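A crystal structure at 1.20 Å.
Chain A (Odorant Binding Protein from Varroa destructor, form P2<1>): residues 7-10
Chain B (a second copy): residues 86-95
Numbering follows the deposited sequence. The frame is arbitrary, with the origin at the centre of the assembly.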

# COMPACT_ATOMS: atom_id res chain seq x y z
N SER A 7 -4.60 -12.00 -12.10
CA SER A 7 -3.77 -12.79 -11.19
C SER A 7 -4.56 -13.04 -9.91
O SER A 7 -5.24 -12.14 -9.40
CB SER A 7 -2.49 -12.08 -10.88
OG SER A 7 -1.67 -12.79 -9.95
N ALA A 8 -4.33 -14.17 -9.29
CA ALA A 8 -4.83 -14.43 -7.93
C ALA A 8 -4.02 -13.72 -6.89
O ALA A 8 -4.50 -13.59 -5.76
CB ALA A 8 -4.75 -15.92 -7.65
N THR A 9 -2.83 -13.20 -7.24
CA THR A 9 -1.92 -12.60 -6.22
C THR A 9 -1.37 -11.29 -6.73
O THR A 9 -0.12 -11.12 -6.78
CB THR A 9 -0.83 -13.58 -5.79
OG1 THR A 9 -0.08 -14.00 -6.94
CG2 THR A 9 -1.38 -14.82 -5.14
N PRO A 10 -2.20 -10.35 -7.14
CA PRO A 10 -1.67 -9.08 -7.66
C PRO A 10 -0.86 -8.30 -6.62
O PRO A 10 -1.22 -8.23 -5.46
CB PRO A 10 -2.96 -8.33 -7.99
CG PRO A 10 -4.00 -8.86 -7.05
CD PRO A 10 -3.65 -10.34 -6.99
N ARG B 86 -4.92 -18.89 -17.12
CA ARG B 86 -3.62 -18.22 -16.93
C ARG B 86 -3.35 -18.06 -15.44
O ARG B 86 -2.26 -18.29 -14.94
CB ARG B 86 -3.56 -16.87 -17.64
CG ARG B 86 -2.25 -16.14 -17.47
CD ARG B 86 -2.24 -14.77 -18.09
NE ARG B 86 -1.01 -14.04 -17.75
CZ ARG B 86 -0.83 -12.74 -17.86
NH1 ARG B 86 -1.70 -12.09 -18.53
NH2 ARG B 86 0.23 -12.19 -17.30
N ALA B 87 -4.37 -17.64 -14.70
CA ALA B 87 -4.20 -17.47 -13.25
C ALA B 87 -3.81 -18.81 -12.61
O ALA B 87 -3.00 -18.88 -11.68
CB ALA B 87 -5.44 -16.91 -12.62
N ARG B 88 -4.47 -19.86 -13.03
CA ARG B 88 -4.22 -21.24 -12.51
C ARG B 88 -2.79 -21.65 -12.78
O ARG B 88 -2.09 -22.12 -11.88
CB ARG B 88 -5.20 -22.23 -13.15
CG ARG B 88 -5.44 -23.49 -12.34
CD ARG B 88 -6.44 -24.40 -12.97
NE ARG B 88 -6.93 -25.44 -12.10
CZ ARG B 88 -6.18 -26.48 -11.78
NH1 ARG B 88 -5.03 -26.73 -12.39
NH2 ARG B 88 -6.67 -27.37 -10.95
N ASN B 89 -2.34 -21.41 -14.01
CA ASN B 89 -0.97 -21.80 -14.38
C ASN B 89 0.01 -20.92 -13.66
O ASN B 89 1.09 -21.39 -13.27
CB ASN B 89 -0.80 -21.76 -15.90
CG ASN B 89 -1.52 -22.87 -16.57
OD1 ASN B 89 -1.69 -23.95 -16.00
ND2 ASN B 89 -1.92 -22.63 -17.81
N GLU B 90 -0.31 -19.67 -13.39
CA GLU B 90 0.65 -18.77 -12.68
C GLU B 90 0.80 -19.32 -11.27
O GLU B 90 1.89 -19.32 -10.70
CB GLU B 90 0.13 -17.33 -12.65
CG GLU B 90 1.00 -16.37 -11.85
CD GLU B 90 0.44 -14.97 -11.86
OE1 GLU B 90 -0.68 -14.77 -11.47
OE2 GLU B 90 1.08 -14.06 -12.46
N ILE B 91 -0.28 -19.81 -10.61
CA ILE B 91 -0.17 -20.43 -9.26
C ILE B 91 0.79 -21.60 -9.35
O ILE B 91 1.64 -21.71 -8.49
CB ILE B 91 -1.56 -20.83 -8.74
CG1 ILE B 91 -2.37 -19.60 -8.36
CG2 ILE B 91 -1.43 -21.79 -7.57
CD1 ILE B 91 -3.89 -19.86 -8.28
N LYS B 92 0.60 -22.48 -10.31
CA LYS B 92 1.49 -23.68 -10.42
C LYS B 92 2.95 -23.20 -10.57
O LYS B 92 3.90 -23.78 -9.99
CB LYS B 92 1.06 -24.50 -11.62
CG LYS B 92 -0.25 -25.22 -11.34
CD LYS B 92 -0.69 -26.07 -12.47
CE LYS B 92 -0.34 -27.53 -12.30
NZ LYS B 92 -0.92 -28.25 -13.44
N ASN B 93 3.20 -22.15 -11.30
CA ASN B 93 4.58 -21.66 -11.57
C ASN B 93 5.19 -20.98 -10.36
O ASN B 93 6.42 -20.73 -10.37
CB ASN B 93 4.59 -20.79 -12.82
CG ASN B 93 4.45 -21.64 -14.07
OD1 ASN B 93 4.76 -22.82 -14.07
ND2 ASN B 93 3.92 -21.06 -15.13
N LYS B 94 4.43 -20.72 -9.30
CA LYS B 94 5.01 -20.18 -8.05
C LYS B 94 5.81 -21.25 -7.31
O LYS B 94 6.56 -20.90 -6.39
CB LYS B 94 3.93 -19.61 -7.11
CG LYS B 94 3.22 -18.39 -7.70
CD LYS B 94 4.05 -17.20 -7.87
CE LYS B 94 3.22 -15.99 -8.31
NZ LYS B 94 4.05 -14.79 -8.51
N LYS B 95 5.56 -22.52 -7.58
CA LYS B 95 6.32 -23.64 -6.96
C LYS B 95 6.15 -23.60 -5.44
O LYS B 95 7.08 -23.68 -4.64
CB LYS B 95 7.75 -23.59 -7.47
CG LYS B 95 7.82 -23.88 -8.97
O HOH W 1 -2.57 -16.31 -10.34
O HOH W 2 -0.17 -16.41 -8.53
O HOH W 3 1.97 -12.84 -8.68

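Three residues of chain A, A:Ser7 to A:Thr9, in no regular secondary structure, lie against one side of a helix in chain B. The contact is small, about 205 Å² buried with both sides summed, and B:Glu90 OE1 is its most connected atom, taking a bond from A:Ser7 OG, one from water 1 and a weak one from water 2.

A:Ser7 makes the one direct hydrogen bond across the contact. A:Ser7 OG donates to B:Glu90 OE1 at 2.7 Å, although the serine's CA-to-CB bond points sideways to the helix; the t rotamer (chi1 178°) sets the hydroxyl within reach. B:Glu90 meets it with CA-to-CB directed toward chain A and with chi1 and chi2 both t, so the carboxylate stands well off the helix backbone. The same serine hydroxyl accepts from the backbone of its own chain, A:Thr9 N to A:Ser7 OG at 3.0 Å with a nearly straight N-H...acceptor angle of 164°. One small side chain thus ties its hydroxyl to the backbone two residues on and spends its proton on the neighbouring chain.

A:Ala8 combines a water bridge with a small apolar contact. A:Ala8 N is 4.3 Å from B:Glu90 OE1, too far for a direct bond, and water 1 fills the gap: it accepts from A:Ala8 N at 3.0 Å and donates to B:Glu90 OE1 at 2.7 Å and to B:Ala87 O at 2.9 Å. B:Ala87 O also accepts the helical hydrogen bond from B:Ile91 N, at 3.1 Å, so the water uses spare capacity on a helix oxygen without displacing its regular partner. The methyl group points toward the helix, where A:Ala8 CB lies 4.1 Å from B:Ile91 CD1. The CA-to-CB bond of B:Ile91 points sideways to chain A, but the end of its side chain comes nearer, which brings CD1 to the alanine.

A:Thr9 also points toward chain B, yet its polar links to it run through water. In the p rotamer, A:Thr9 OG1 hydrogen-bonds to water 2 and to water 3, each at 2.9 Å. Water 2 donates a weak bond to B:Glu90 OE1 at 3.4 Å, while water 3 accepts from B:Lys94 NZ at 2.9 Å. The lysine's aliphatic part passes nearby, with B:Lys94 CE 4.1 Å from A:Thr9 OG1.

A:Pro10 turns away and buries nothing here, so the contact ends with the threonine. The rule to read from it is economy: a short loop segment engages B:Ala87, B:Glu90, B:Ile91 and B:Lys94, a spacing of three, one and three that puts them on one side, and waters link backbone and side-chain groups that do not meet directly.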